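Long-range contacts in isomaltodextranase (Arthrobacter globiformis, PDB 5AWO), which hydrolyses (1->6)-alpha-D-glucosidic linkages in polysaccharides, releasing successive isomaltose units from the non-reducing ends of the chains: residues S279-N284 with N291-F296; G298-S303 with G389-E394; Q399-S404 with A519-H524; A548-R553 with T581-L586. One frame throughout, in Å; residues are numbered along the deposited sequence.

Interaction 1: residues S279-N284 with N291-F296; sequences SGMRQN and NWANPF
A long loop of the catalytic TIM-barrel domain joins helix 274-279 to helix 295-302, and here its first half folds back over the residues leading into the second helix, whose N-cap position is Asn294. Arg282 carries the polar part. Its chain runs extended from CG to NE, so the guanidinium crosses the gap and NH1 donates to Asn291 O at 2.9 Å (167° at the hydrogen); the carbonyl oxygen lies in the guanidinium plane, although NH1 stands above the carbonyl plane. NH2 bonds to Pro290 O, and one face of the group lies over Ala293 N. An alanine in place of Arg282 would probably loosen the loop, since Asn291 O and Pro290 O would each lose a guanidinium donor. Ala293 is small enough to sit under this arm: its CB meets Arg282 CG at 3.7 Å and, beside it, Met281 CE at 3.8 Å, a flexible thioether bent at its end to cover the methyl. A water completes the grip, accepting from Ala293 N and donating to Arg282 O and Asn284 O. Gln283, bent at its second torsion, turns NE2 back to Ser279 O (3.0 Å), on a lone pair, while its OE1 and Ser279 OG both bond to Arg412. Around this loop, Trp292 packs edge-to-face with Trp285 and Trp302, and Phe296 reaches Leu278 of helix 274-279 and Leu335 of helix 326-339.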
loop_
_atom_site.group_PDB
_atom_site.type_symbol
_atom_site.label_atom_id
_atom_site.label_comp_id
_atom_site.label_asym_id
_atom_site.label_seq_id
_atom_site.Cartn_x
_atom_site.Cartn_y
_atom_site.Cartn_z
ATOM N N SER A 279 10.267 -13.949 -7.268
ATOM C CA SER A 279 10.069 -15.074 -6.359
ATOM C C SER A 279 11.339 -15.677 -5.778
ATOM O O SER A 279 11.256 -16.515 -4.890
ATOM C CB SER A 279 9.270 -16.134 -7.135
ATOM O OG SER A 279 8.797 -17.190 -6.314
ATOM N N GLY A 280 12.495 -15.250 -6.274
ATOM C CA GLY A 280 13.783 -15.844 -5.887
ATOM C C GLY A 280 14.630 -14.960 -5.002
ATOM O O GLY A 280 14.125 -14.267 -4.107
ATOM N N MET A 281 15.942 -15.053 -5.221
ATOM C CA MET A 281 17.003 -14.329 -4.492
ATOM C C MET A 281 17.275 -14.900 -3.123
ATOM O O MET A 281 18.350 -15.470 -2.877
ATOM C CB MET A 281 16.738 -12.825 -4.399
ATOM C CG MET A 281 16.687 -12.144 -5.748
ATOM S SD MET A 281 16.054 -10.457 -5.670
ATOM C CE MET A 281 14.353 -10.786 -5.276
ATOM N N ARG A 282 16.340 -14.709 -2.213
ATOM C CA ARG A 282 16.387 -15.267 -0.856
ATOM C C ARG A 282 14.966 -15.174 -0.332
ATOM O O ARG A 282 14.214 -14.277 -0.739
ATOM C CB ARG A 282 17.323 -14.502 0.082
ATOM C CG ARG A 282 17.043 -13.006 0.201
ATOM C CD ARG A 282 17.810 -12.286 1.302
ATOM N NE ARG A 282 17.607 -10.829 1.215
ATOM C CZ ARG A 282 16.740 -10.095 1.915
ATOM N NH1 ARG A 282 15.949 -10.597 2.849
ATOM N NH2 ARG A 282 16.650 -8.805 1.615
ATOM N N GLN A 283 14.605 -16.060 0.575
ATOM C CA GLN A 283 13.296 -16.075 1.164
ATOM C C GLN A 283 13.292 -15.555 2.585
ATOM O O GLN A 283 12.222 -15.257 3.128
ATOM C CB GLN A 283 12.733 -17.495 1.127
ATOM C CG GLN A 283 12.869 -18.210 -0.205
ATOM C CD GLN A 283 12.160 -17.495 -1.340
ATOM O OE1 GLN A 283 11.017 -17.075 -1.200
ATOM N NE2 GLN A 283 12.823 -17.368 -2.456
ATOM N N ASN A 284 14.464 -15.490 3.210
ATOM C CA ASN A 284 14.534 -15.086 4.608
ATOM C C ASN A 284 14.320 -13.599 4.819
ATOM O O ASN A 284 14.547 -12.806 3.899
ATOM C CB ASN A 284 15.894 -15.468 5.215
ATOM C CG ASN A 284 17.028 -14.732 4.569
ATOM O OD1 ASN A 284 17.412 -15.045 3.439
ATOM N ND2 ASN A 284 17.555 -13.717 5.257
ATOM N N ASN A 291 13.390 -5.797 3.891
ATOM C CA ASN A 291 13.330 -6.898 4.860
ATOM C C ASN A 291 13.251 -8.227 4.099
ATOM O O ASN A 291 13.921 -9.198 4.459
ATOM C CB ASN A 291 12.169 -6.737 5.824
ATOM C CG ASN A 291 12.260 -5.462 6.597
ATOM O OD1 ASN A 291 13.107 -5.341 7.522
ATOM N ND2 ASN A 291 11.464 -4.497 6.221
ATOM N N TRP A 292 12.368 -8.257 3.110
ATOM C CA TRP A 292 12.281 -9.395 2.190
ATOM C C TRP A 292 12.702 -8.977 0.786
ATOM O O TRP A 292 12.436 -7.842 0.347
ATOM C CB TRP A 292 10.860 -9.960 2.166
ATOM C CG TRP A 292 10.453 -10.667 3.419
ATOM C CD1 TRP A 292 10.726 -11.966 3.747
ATOM C CD2 TRP A 292 9.693 -10.134 4.509
ATOM N NE1 TRP A 292 10.181 -12.276 4.965
ATOM C CE2 TRP A 292 9.557 -11.166 5.465
ATOM C CE3 TRP A 292 9.130 -8.885 4.788
ATOM C CZ2 TRP A 292 8.861 -10.980 6.658
ATOM C CZ3 TRP A 292 8.457 -8.700 5.987
ATOM C CH2 TRP A 292 8.335 -9.727 6.910
ATOM N N ALA A 293 13.361 -9.881 0.049
ATOM C CA ALA A 293 13.885 -9.539 -1.265
ATOM C C ALA A 293 12.854 -9.630 -2.377
ATOM O O ALA A 293 12.774 -8.753 -3.216
ATOM C CB ALA A 293 15.088 -10.404 -1.617
ATOM N N ASN A 294 12.079 -10.716 -2.398
ATOM C CA ASN A 294 11.105 -10.922 -3.470
ATOM C C ASN A 294 9.717 -10.537 -2.983
ATOM O O ASN A 294 9.426 -10.596 -1.768
ATOM C CB ASN A 294 11.152 -12.366 -4.018
ATOM C CG ASN A 294 10.733 -13.404 -3.005
ATOM O OD1 ASN A 294 11.585 -14.117 -2.408
ATOM N ND2 ASN A 294 9.474 -13.499 -2.758
ATOM N N PRO A 295 8.844 -10.090 -3.904
ATOM C CA PRO A 295 7.526 -9.590 -3.480
ATOM C C PRO A 295 6.552 -10.663 -3.018
ATOM O O PRO A 295 5.665 -10.357 -2.220
ATOM C CB PRO A 295 7.032 -8.812 -4.699
ATOM C CG PRO A 295 7.774 -9.448 -5.866
ATOM C CD PRO A 295 9.141 -9.734 -5.305
ATOM N N PHE A 296 6.712 -11.929 -3.434
ATOM C CA PHE A 296 5.879 -12.941 -2.816
ATOM C C PHE A 296 6.070 -12.895 -1.309
ATOM O O PHE A 296 5.090 -12.876 -0.548
ATOM C CB PHE A 296 6.170 -14.341 -3.337
ATOM C CG PHE A 296 5.416 -14.711 -4.582
ATOM C CD1 PHE A 296 4.067 -15.064 -4.498
ATOM C CD2 PHE A 296 6.025 -14.755 -5.818
ATOM C CE1 PHE A 296 3.361 -15.419 -5.633
ATOM C CE2 PHE A 296 5.330 -15.120 -6.943
ATOM C CZ PHE A 296 3.981 -15.462 -6.858
HETATM O O HOH W 1 13.357 -12.482 1.290
#

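Interaction 2: residues G298-S303 with G389-E394; sequences GFTGWS and GSRDTE
The hydrogen bonds of this buried contact converge on Arg391. Extended from CG to NE, its side chain lays NH1 in line with a lone pair of Thr300 O, 3.0 Å away and in the guanidinium plane; a second, weak bond goes to Gly301 O, also at 3.0 Å. NH1 also bonds to His304 ND1. Thr300 O is gripped twice, since Ser303 OG donates to it from above the carbonyl plane at 2.8 Å. Carbonyls near the C-terminal end of helix 295-302 are met by a positive charge, which probably complements the helix dipole. A leucine in place of Arg391 would probably weaken the joint, lacking a donor for these carbonyls. The joint links this helix of the TIM-barrel domain to strand 391-392, an outermost strand of the C-terminal beta-sandwich sheet. Beside it two threonines, branched at CB, pack where their CA atoms lie 5.7 Å apart: Thr300 CG2, anti to the backbone N, presses on Arg391 CB at 3.5 Å, and Thr393 CG2 meets Thr300 OG1 at 3.4 Å, the side chains crossing near a right angle. Thr300 OG1 is bonded to Phe296 O, and Thr393 OG1 to Arg412. At the strand's corner Asp392 OD1 accepts from Glu394 N (2.9 Å), an Asx turn.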
loop_
_atom_site.group_PDB
_atom_site.type_symbol
_atom_site.label_atom_id
_atom_site.label_comp_id
_atom_site.label_asym_id
_atom_site.label_seq_id
_atom_site.Cartn_x
_atom_site.Cartn_y
_atom_site.Cartn_z
ATOM N N GLY A 298 7.664 -10.409 0.494
ATOM C CA GLY A 298 7.439 -9.095 1.063
ATOM C C GLY A 298 5.970 -8.726 1.220
ATOM O O GLY A 298 5.565 -8.133 2.240
ATOM N N PHE A 299 5.146 -9.011 0.218
ATOM C CA PHE A 299 3.721 -8.765 0.343
ATOM C C PHE A 299 3.185 -9.610 1.492
ATOM O O PHE A 299 2.395 -9.119 2.321
ATOM C CB PHE A 299 2.967 -9.158 -0.929
ATOM C CG PHE A 299 3.049 -8.162 -2.075
ATOM C CD1 PHE A 299 2.837 -6.796 -1.895
ATOM C CD2 PHE A 299 3.260 -8.622 -3.373
ATOM C CE1 PHE A 299 2.837 -5.921 -2.972
ATOM C CE2 PHE A 299 3.271 -7.754 -4.443
ATOM C CZ PHE A 299 3.055 -6.400 -4.242
ATOM N N THR A 300 3.567 -10.894 1.533
ATOM C CA THR A 300 3.085 -11.787 2.597
ATOM C C THR A 300 3.507 -11.272 3.980
ATOM O O THR A 300 2.708 -11.205 4.923
ATOM C CB THR A 300 3.575 -13.205 2.356
ATOM O OG1 THR A 300 3.051 -13.682 1.109
ATOM C CG2 THR A 300 3.151 -14.157 3.461
ATOM N N GLY A 301 4.763 -10.895 4.092
ATOM C CA GLY A 301 5.367 -10.470 5.361
ATOM C C GLY A 301 4.900 -9.148 5.915
ATOM O O GLY A 301 4.889 -8.979 7.138
ATOM N N TRP A 302 4.491 -8.224 5.034
ATOM C CA TRP A 302 4.017 -6.905 5.454
ATOM C C TRP A 302 2.497 -6.819 5.402
ATOM O O TRP A 302 1.945 -5.755 5.687
ATOM C CB TRP A 302 4.679 -5.809 4.590
ATOM C CG TRP A 302 6.060 -5.490 5.053
ATOM C CD1 TRP A 302 7.235 -5.684 4.396
ATOM C CD2 TRP A 302 6.397 -4.896 6.316
ATOM N NE1 TRP A 302 8.276 -5.240 5.161
ATOM C CE2 TRP A 302 7.789 -4.752 6.350
ATOM C CE3 TRP A 302 5.639 -4.455 7.420
ATOM C CZ2 TRP A 302 8.457 -4.225 7.456
ATOM C CZ3 TRP A 302 6.286 -3.912 8.484
ATOM C CH2 TRP A 302 7.683 -3.793 8.516
ATOM N N SER A 303 1.811 -7.928 5.101
ATOM C CA SER A 303 0.373 -7.899 4.930
ATOM C C SER A 303 -0.415 -7.462 6.161
ATOM O O SER A 303 -1.504 -6.932 6.013
ATOM C CB SER A 303 -0.158 -9.245 4.426
ATOM O OG SER A 303 0.074 -10.304 5.330
ATOM N N GLY A 389 6.316 -20.154 8.114
ATOM C CA GLY A 389 5.108 -20.965 8.086
ATOM C C GLY A 389 3.837 -20.257 8.484
ATOM O O GLY A 389 2.747 -20.795 8.317
ATOM N N SER A 390 3.953 -19.033 9.023
ATOM C CA SER A 390 2.804 -18.402 9.653
ATOM C C SER A 390 1.798 -17.851 8.669
ATOM O O SER A 390 0.668 -17.525 9.045
ATOM C CB SER A 390 3.255 -17.277 10.562
ATOM O OG SER A 390 3.746 -16.169 9.801
ATOM N N ARG A 391 2.197 -17.715 7.389
ATOM C CA ARG A 391 1.338 -17.179 6.341
ATOM C C ARG A 391 1.700 -17.886 5.038
ATOM O O ARG A 391 2.832 -18.320 4.858
ATOM C CB ARG A 391 1.502 -15.650 6.188
ATOM C CG ARG A 391 1.326 -14.875 7.485
ATOM C CD ARG A 391 1.713 -13.416 7.330
ATOM N NE ARG A 391 1.819 -12.780 8.637
ATOM C CZ ARG A 391 2.207 -11.541 8.861
ATOM N NH1 ARG A 391 2.585 -10.757 7.852
ATOM N NH2 ARG A 391 2.218 -11.067 10.108
ATOM N N ASP A 392 0.699 -18.022 4.159
ATOM C CA ASP A 392 0.877 -18.765 2.901
ATOM C C ASP A 392 1.080 -17.785 1.748
ATOM O O ASP A 392 0.147 -17.136 1.311
ATOM C CB ASP A 392 -0.348 -19.631 2.656
ATOM C CG ASP A 392 -0.125 -20.675 1.591
ATOM O OD1 ASP A 392 0.718 -20.445 0.682
ATOM O OD2 ASP A 392 -0.797 -21.737 1.641
ATOM N N THR A 393 2.311 -17.745 1.230
ATOM C CA THR A 393 2.643 -16.855 0.120
ATOM C C THR A 393 1.882 -17.179 -1.169
ATOM O O THR A 393 1.818 -16.321 -2.043
ATOM C CB THR A 393 4.152 -16.862 -0.235
ATOM O OG1 THR A 393 4.531 -18.152 -0.751
ATOM C CG2 THR A 393 5.011 -16.482 0.943
ATOM N N GLU A 394 1.296 -18.378 -1.283
ATOM C CA GLU A 394 0.748 -18.873 -2.526
ATOM C C GLU A 394 -0.777 -18.872 -2.610
ATOM O O GLU A 394 -1.329 -19.261 -3.614
ATOM C CB GLU A 394 1.280 -20.267 -2.790
ATOM C CG GLU A 394 2.773 -20.292 -3.063
ATOM C CD GLU A 394 3.265 -21.693 -3.242
ATOM O OE1 GLU A 394 3.173 -22.518 -2.295
ATOM O OE2 GLU A 394 3.768 -22.004 -4.360
#

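Interaction 3: residues Q399-S404 with A519-H524; sequences QLPDGS and AVQVPH
Gln521 has CG anti to its backbone N (chi1 -163°) and then bends sharply (chi2 88°), so the amide folds back and OE1 comes to 3.8 Å from Pro401 CB, while Gln521 CB lies alongside that same carbon. Pro401, its phi held by the ring at a value that fits the first corner of a type I turn, lies over the strand with its ring carbon CG on Ala519 CB, also 3.8 Å away; a bare methyl lets the ring come down close to the backbone. The turn, Leu400 to Gly403, is the tip of a hairpin between strands 395-399 and 405-410 of the C-terminal beta sandwich, closed as a type I turn with a G1 bulge by Gly403 N to Leu400 O and Leu400 N to Ser404 O. Gly403 suits the bulge because at its positive phi a CB would collide with the preceding carbonyl. Strand 515-522 belongs to the CBM35 carbohydrate-binding module, so the hairpin tip docks one domain on the other. Gln521 N donates to Pro401 O at 3.0 Å, from well above the carbonyl plane and bent (141°); Tyr476 OH also bonds to this oxygen. In the reverse direction Pro401 CA makes a CA-H...O contact with Ala519 O, 3.4 Å. Asp402 stiffens the tip: OD1 accepts from Ser404 N (3.0 Å), an Asx turn, and on its syn lone pair from Ser404 OG (2.7 Å).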
loop_
_atom_site.group_PDB
_atom_site.type_symbol
_atom_site.label_atom_id
_atom_site.label_comp_id
_atom_site.label_asym_id
_atom_site.label_seq_id
_atom_site.Cartn_x
_atom_site.Cartn_y
_atom_site.Cartn_z
ATOM N N GLN A 399 -11.568 -9.036 0.357
ATOM C CA GLN A 399 -12.973 -8.750 0.177
ATOM C C GLN A 399 -13.175 -7.367 -0.322
ATOM O O GLN A 399 -12.510 -6.419 0.130
ATOM C CB GLN A 399 -13.709 -8.913 1.504
ATOM C CG GLN A 399 -15.213 -8.910 1.356
ATOM C CD GLN A 399 -15.910 -9.416 2.617
ATOM O OE1 GLN A 399 -15.369 -9.375 3.743
ATOM N NE2 GLN A 399 -17.116 -9.949 2.417
ATOM N N LEU A 400 -14.104 -7.212 -1.253
ATOM C CA LEU A 400 -14.481 -5.934 -1.769
ATOM C C LEU A 400 -15.603 -5.322 -0.911
ATOM O O LEU A 400 -16.313 -6.060 -0.220
ATOM C CB LEU A 400 -14.943 -6.049 -3.228
ATOM C CG LEU A 400 -13.943 -6.429 -4.346
ATOM C CD1 LEU A 400 -12.731 -5.526 -4.258
ATOM C CD2 LEU A 400 -13.520 -7.873 -4.308
ATOM N N PRO A 401 -15.774 -4.006 -1.030
ATOM C CA PRO A 401 -16.829 -3.338 -0.242
ATOM C C PRO A 401 -18.220 -3.922 -0.447
ATOM O O PRO A 401 -18.990 -3.977 0.523
ATOM C CB PRO A 401 -16.718 -1.895 -0.695
ATOM C CG PRO A 401 -15.264 -1.723 -1.047
ATOM C CD PRO A 401 -14.937 -3.025 -1.742
ATOM N N ASP A 402 -18.539 -4.398 -1.651
ATOM C CA ASP A 402 -19.860 -5.014 -1.889
ATOM C C ASP A 402 -20.011 -6.442 -1.359
ATOM O O ASP A 402 -21.058 -7.093 -1.577
ATOM C CB ASP A 402 -20.259 -4.910 -3.371
ATOM C CG ASP A 402 -19.462 -5.834 -4.285
ATOM O OD1 ASP A 402 -18.653 -6.637 -3.788
ATOM O OD2 ASP A 402 -19.684 -5.750 -5.503
ATOM N N GLY A 403 -18.986 -6.966 -0.683
ATOM C CA GLY A 403 -19.017 -8.272 -0.101
ATOM C C GLY A 403 -18.459 -9.409 -0.968
ATOM O O GLY A 403 -18.262 -10.515 -0.477
ATOM N N SER A 404 -18.234 -9.130 -2.252
ATOM C CA SER A 404 -17.578 -10.110 -3.124
ATOM C C SER A 404 -16.095 -10.189 -2.775
ATOM O O SER A 404 -15.610 -9.401 -1.980
ATOM C CB SER A 404 -17.766 -9.767 -4.592
ATOM O OG SER A 404 -17.189 -8.536 -4.960
ATOM N N ALA A 519 -14.371 -2.062 4.777
ATOM C CA ALA A 519 -15.002 -1.250 3.771
ATOM C C ALA A 519 -16.314 -1.885 3.389
ATOM O O ALA A 519 -16.367 -3.057 3.080
ATOM C CB ALA A 519 -14.119 -1.132 2.543
ATOM N N VAL A 520 -17.378 -1.089 3.387
ATOM C CA VAL A 520 -18.705 -1.610 3.090
ATOM C C VAL A 520 -19.379 -0.680 2.083
ATOM O O VAL A 520 -19.251 0.535 2.169
ATOM C CB VAL A 520 -19.577 -1.753 4.374
ATOM C CG1 VAL A 520 -18.854 -2.527 5.455
ATOM C CG2 VAL A 520 -20.006 -0.408 4.902
ATOM N N GLN A 521 -20.087 -1.277 1.131
ATOM C CA GLN A 521 -20.804 -0.530 0.098
ATOM C C GLN A 521 -22.307 -0.785 0.295
ATOM O O GLN A 521 -22.720 -1.936 0.424
ATOM C CB GLN A 521 -20.345 -0.984 -1.292
ATOM C CG GLN A 521 -20.700 -0.045 -2.445
ATOM C CD GLN A 521 -19.672 1.050 -2.706
ATOM O OE1 GLN A 521 -18.609 1.074 -2.098
ATOM N NE2 GLN A 521 -20.000 1.973 -3.606
ATOM N N VAL A 522 -23.087 0.297 0.383
ATOM C CA VAL A 522 -24.566 0.216 0.484
ATOM C C VAL A 522 -25.230 1.167 -0.523
ATOM O O VAL A 522 -24.607 2.108 -0.992
ATOM C CB VAL A 522 -25.098 0.539 1.910
ATOM C CG1 VAL A 522 -24.735 -0.561 2.894
ATOM C CG2 VAL A 522 -24.593 1.878 2.389
ATOM N N PRO A 523 -26.517 0.931 -0.845
ATOM C CA PRO A 523 -27.219 1.707 -1.898
ATOM C C PRO A 523 -27.749 3.135 -1.611
ATOM O O PRO A 523 -27.926 3.875 -2.570
ATOM C CB PRO A 523 -28.379 0.788 -2.298
ATOM C CG PRO A 523 -28.577 -0.130 -1.147
ATOM C CD PRO A 523 -27.232 -0.308 -0.508
ATOM N N HIS A 524 -27.970 3.533 -0.350
ATOM C CA HIS A 524 -28.540 4.871 -0.033
ATOM C C HIS A 524 -28.100 5.411 1.341
ATOM O O HIS A 524 -27.646 4.657 2.186
ATOM C CB HIS A 524 -30.066 4.820 -0.096
ATOM C CG HIS A 524 -30.655 3.788 0.808
ATOM N ND1 HIS A 524 -30.970 2.524 0.372
ATOM C CD2 HIS A 524 -30.929 3.812 2.133
ATOM C CE1 HIS A 524 -31.438 1.816 1.384
ATOM N NE2 HIS A 524 -31.420 2.573 2.466
#

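Interaction 4: residues A548-R553 with T581-L586; sequences AEKADR and TLDAGL
Two apolar touches and a water hold these segments together at one end of the beta sandwich of the CBM35 module. Residues 581-586 carry the chain from strand 574-582, in one sheet, to strand 585-592, in the other, and the end of strand 542-549 with its following turn lies beside this passage. Leu582 CD2 meets Ala548 CB at 4.0 Å. At the other end Leu586, whose CG is anti to its backbone N (chi1 177°), swings CD2 to Ala551 CB at 4.1 Å. Small methyls suit both places, because each faces a leucine branch at close range. No direct hydrogen bond spans the segments; instead water 2 accepts from Ala551 N (2.7 Å) and donates to Leu586 O (2.9 Å). Lys550 NZ stays 4.4 Å from Asp583 OD2, a loose attraction beyond a salt bridge. Next come the elements that set these groups in place. A type I turn from Lys550 to Arg553 presents Ala551, and Arg33 of helix 30-34 bonds to the carbonyls of Lys550 and Ala551 besides its salt bridge with Glu549. Arg553 pairs with Glu239, and the side chain of Ala551 is about 12 Å from that of Asp262, the probable proton donor. Leu586 leans on Ala519 and Gln521 of strand 515-522. Thr581 O, buried here, has Ala548 CB 3.9 Å away but no polar partner in the model.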
loop_
_atom_site.group_PDB
_atom_site.type_symbol
_atom_site.label_atom_id
_atom_site.label_comp_id
_atom_site.label_asym_id
_atom_site.label_seq_id
_atom_site.Cartn_x
_atom_site.Cartn_y
_atom_site.Cartn_z
ATOM N N ALA A 548 -18.586 4.887 11.636
ATOM C CA ALA A 548 -18.661 4.851 10.177
ATOM C C ALA A 548 -18.247 6.206 9.623
ATOM O O ALA A 548 -18.594 7.258 10.187
ATOM C CB ALA A 548 -20.058 4.468 9.709
ATOM N N GLU A 549 -17.475 6.189 8.521
ATOM C CA GLU A 549 -16.918 7.376 7.913
ATOM C C GLU A 549 -16.922 7.246 6.391
ATOM O O GLU A 549 -16.896 6.110 5.849
ATOM C CB GLU A 549 -15.459 7.579 8.352
ATOM C CG GLU A 549 -15.295 7.905 9.830
ATOM C CD GLU A 549 -13.847 8.049 10.277
ATOM O OE1 GLU A 549 -12.923 7.751 9.472
ATOM O OE2 GLU A 549 -13.605 8.452 11.436
ATOM N N LYS A 550 -16.914 8.389 5.721
ATOM C CA LYS A 550 -16.689 8.413 4.284
ATOM C C LYS A 550 -15.203 8.181 4.058
ATOM O O LYS A 550 -14.414 8.195 5.011
ATOM C CB LYS A 550 -17.087 9.749 3.667
ATOM C CG LYS A 550 -18.530 10.166 3.914
ATOM C CD LYS A 550 -18.788 11.519 3.288
ATOM C CE LYS A 550 -19.079 11.427 1.796
ATOM N NZ LYS A 550 -20.408 10.818 1.498
ATOM N N ALA A 551 -14.823 7.976 2.804
ATOM C CA ALA A 551 -13.399 7.772 2.466
ATOM C C ALA A 551 -12.529 8.948 2.897
ATOM O O ALA A 551 -11.375 8.749 3.294
ATOM C CB ALA A 551 -13.234 7.485 0.991
ATOM N N ASP A 552 -13.088 10.165 2.898
ATOM C CA ASP A 552 -12.343 11.363 3.336
ATOM C C ASP A 552 -12.286 11.570 4.861
ATOM O O ASP A 552 -11.805 12.611 5.327
ATOM C CB ASP A 552 -12.857 12.632 2.619
ATOM C CG ASP A 552 -14.098 13.215 3.250
ATOM O OD1 ASP A 552 -14.759 12.519 4.045
ATOM O OD2 ASP A 552 -14.362 14.413 2.926
ATOM N N ARG A 553 -12.761 10.576 5.606
ATOM C CA ARG A 553 -12.774 10.526 7.085
ATOM C C ARG A 553 -13.982 11.229 7.717
ATOM O O ARG A 553 -14.152 11.111 8.923
ATOM C CB ARG A 553 -11.482 11.049 7.747
ATOM C CG ARG A 553 -10.229 10.246 7.398
ATOM C CD ARG A 553 -8.998 10.947 7.939
ATOM N NE ARG A 553 -8.882 12.259 7.336
ATOM C CZ ARG A 553 -8.604 12.479 6.053
ATOM N NH1 ARG A 553 -8.374 11.465 5.213
ATOM N NH2 ARG A 553 -8.536 13.733 5.613
ATOM N N THR A 581 -25.659 3.882 11.046
ATOM C CA THR A 581 -26.070 4.728 9.940
ATOM C C THR A 581 -24.967 4.676 8.884
ATOM O O THR A 581 -23.885 5.207 9.125
ATOM C CB THR A 581 -26.438 6.179 10.380
ATOM O OG1 THR A 581 -25.366 6.830 11.091
ATOM C CG2 THR A 581 -27.660 6.133 11.302
ATOM N N LEU A 582 -25.253 3.997 7.761
ATOM C CA LEU A 582 -24.350 3.929 6.575
ATOM C C LEU A 582 -24.933 4.743 5.423
ATOM O O LEU A 582 -26.158 4.818 5.251
ATOM C CB LEU A 582 -24.131 2.478 6.114
ATOM C CG LEU A 582 -23.683 1.462 7.149
ATOM C CD1 LEU A 582 -23.734 0.060 6.575
ATOM C CD2 LEU A 582 -22.297 1.790 7.689
ATOM N N ASP A 583 -24.064 5.370 4.633
ATOM C CA ASP A 583 -24.486 6.185 3.502
ATOM C C ASP A 583 -24.384 5.346 2.232
ATOM O O ASP A 583 -23.767 4.286 2.249
ATOM C CB ASP A 583 -23.657 7.492 3.403
ATOM C CG ASP A 583 -24.107 8.584 4.400
ATOM O OD1 ASP A 583 -25.160 8.413 5.035
ATOM O OD2 ASP A 583 -23.429 9.658 4.546
ATOM N N ALA A 584 -25.042 5.786 1.158
ATOM C CA ALA A 584 -24.982 5.091 -0.121
ATOM C C ALA A 584 -23.522 5.041 -0.556
ATOM O O ALA A 584 -22.832 6.032 -0.466
ATOM C CB ALA A 584 -25.781 5.823 -1.187
ATOM N N GLY A 585 -23.092 3.896 -1.040
ATOM C CA GLY A 585 -21.750 3.757 -1.574
ATOM C C GLY A 585 -20.815 3.373 -0.461
ATOM O O GLY A 585 -21.188 2.598 0.406
ATOM N N LEU A 586 -19.609 3.939 -0.491
ATOM C CA LEU A 586 -18.496 3.428 0.298
ATOM C C LEU A 586 -18.479 4.012 1.702
ATOM O O LEU A 586 -18.430 5.224 1.868
ATOM C CB LEU A 586 -17.163 3.761 -0.387
ATOM C CG LEU A 586 -15.891 3.345 0.379
ATOM C CD1 LEU A 586 -15.767 1.838 0.572
ATOM C CD2 LEU A 586 -14.680 3.896 -0.363
HETATM O O HOH W 2 -16.711 7.324 0.951
#

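How the interactions relate
Interactions 1 and 2 share helix 295-302, one at its start and one near its end, and they touch: Trp292 packs on Gly301 and Phe296 on Thr393. Interaction 2 is buried, whereas the other three are only partly so. In both of the first pair an arginine reaches main-chain carbonyls, but interaction 1 stays within the barrel domain and interaction 2 joins that domain to the beta sandwich. Interactions 3 and 4 meet on neighbouring strands 515-522 and 585-592, through a backbone hydrogen bond between Val522 and Gly585. There small apolar groups dominate, helped by a backbone bond in 3 and a water in 4. The centres of interactions 1 and 4 lie about 37 Å apart.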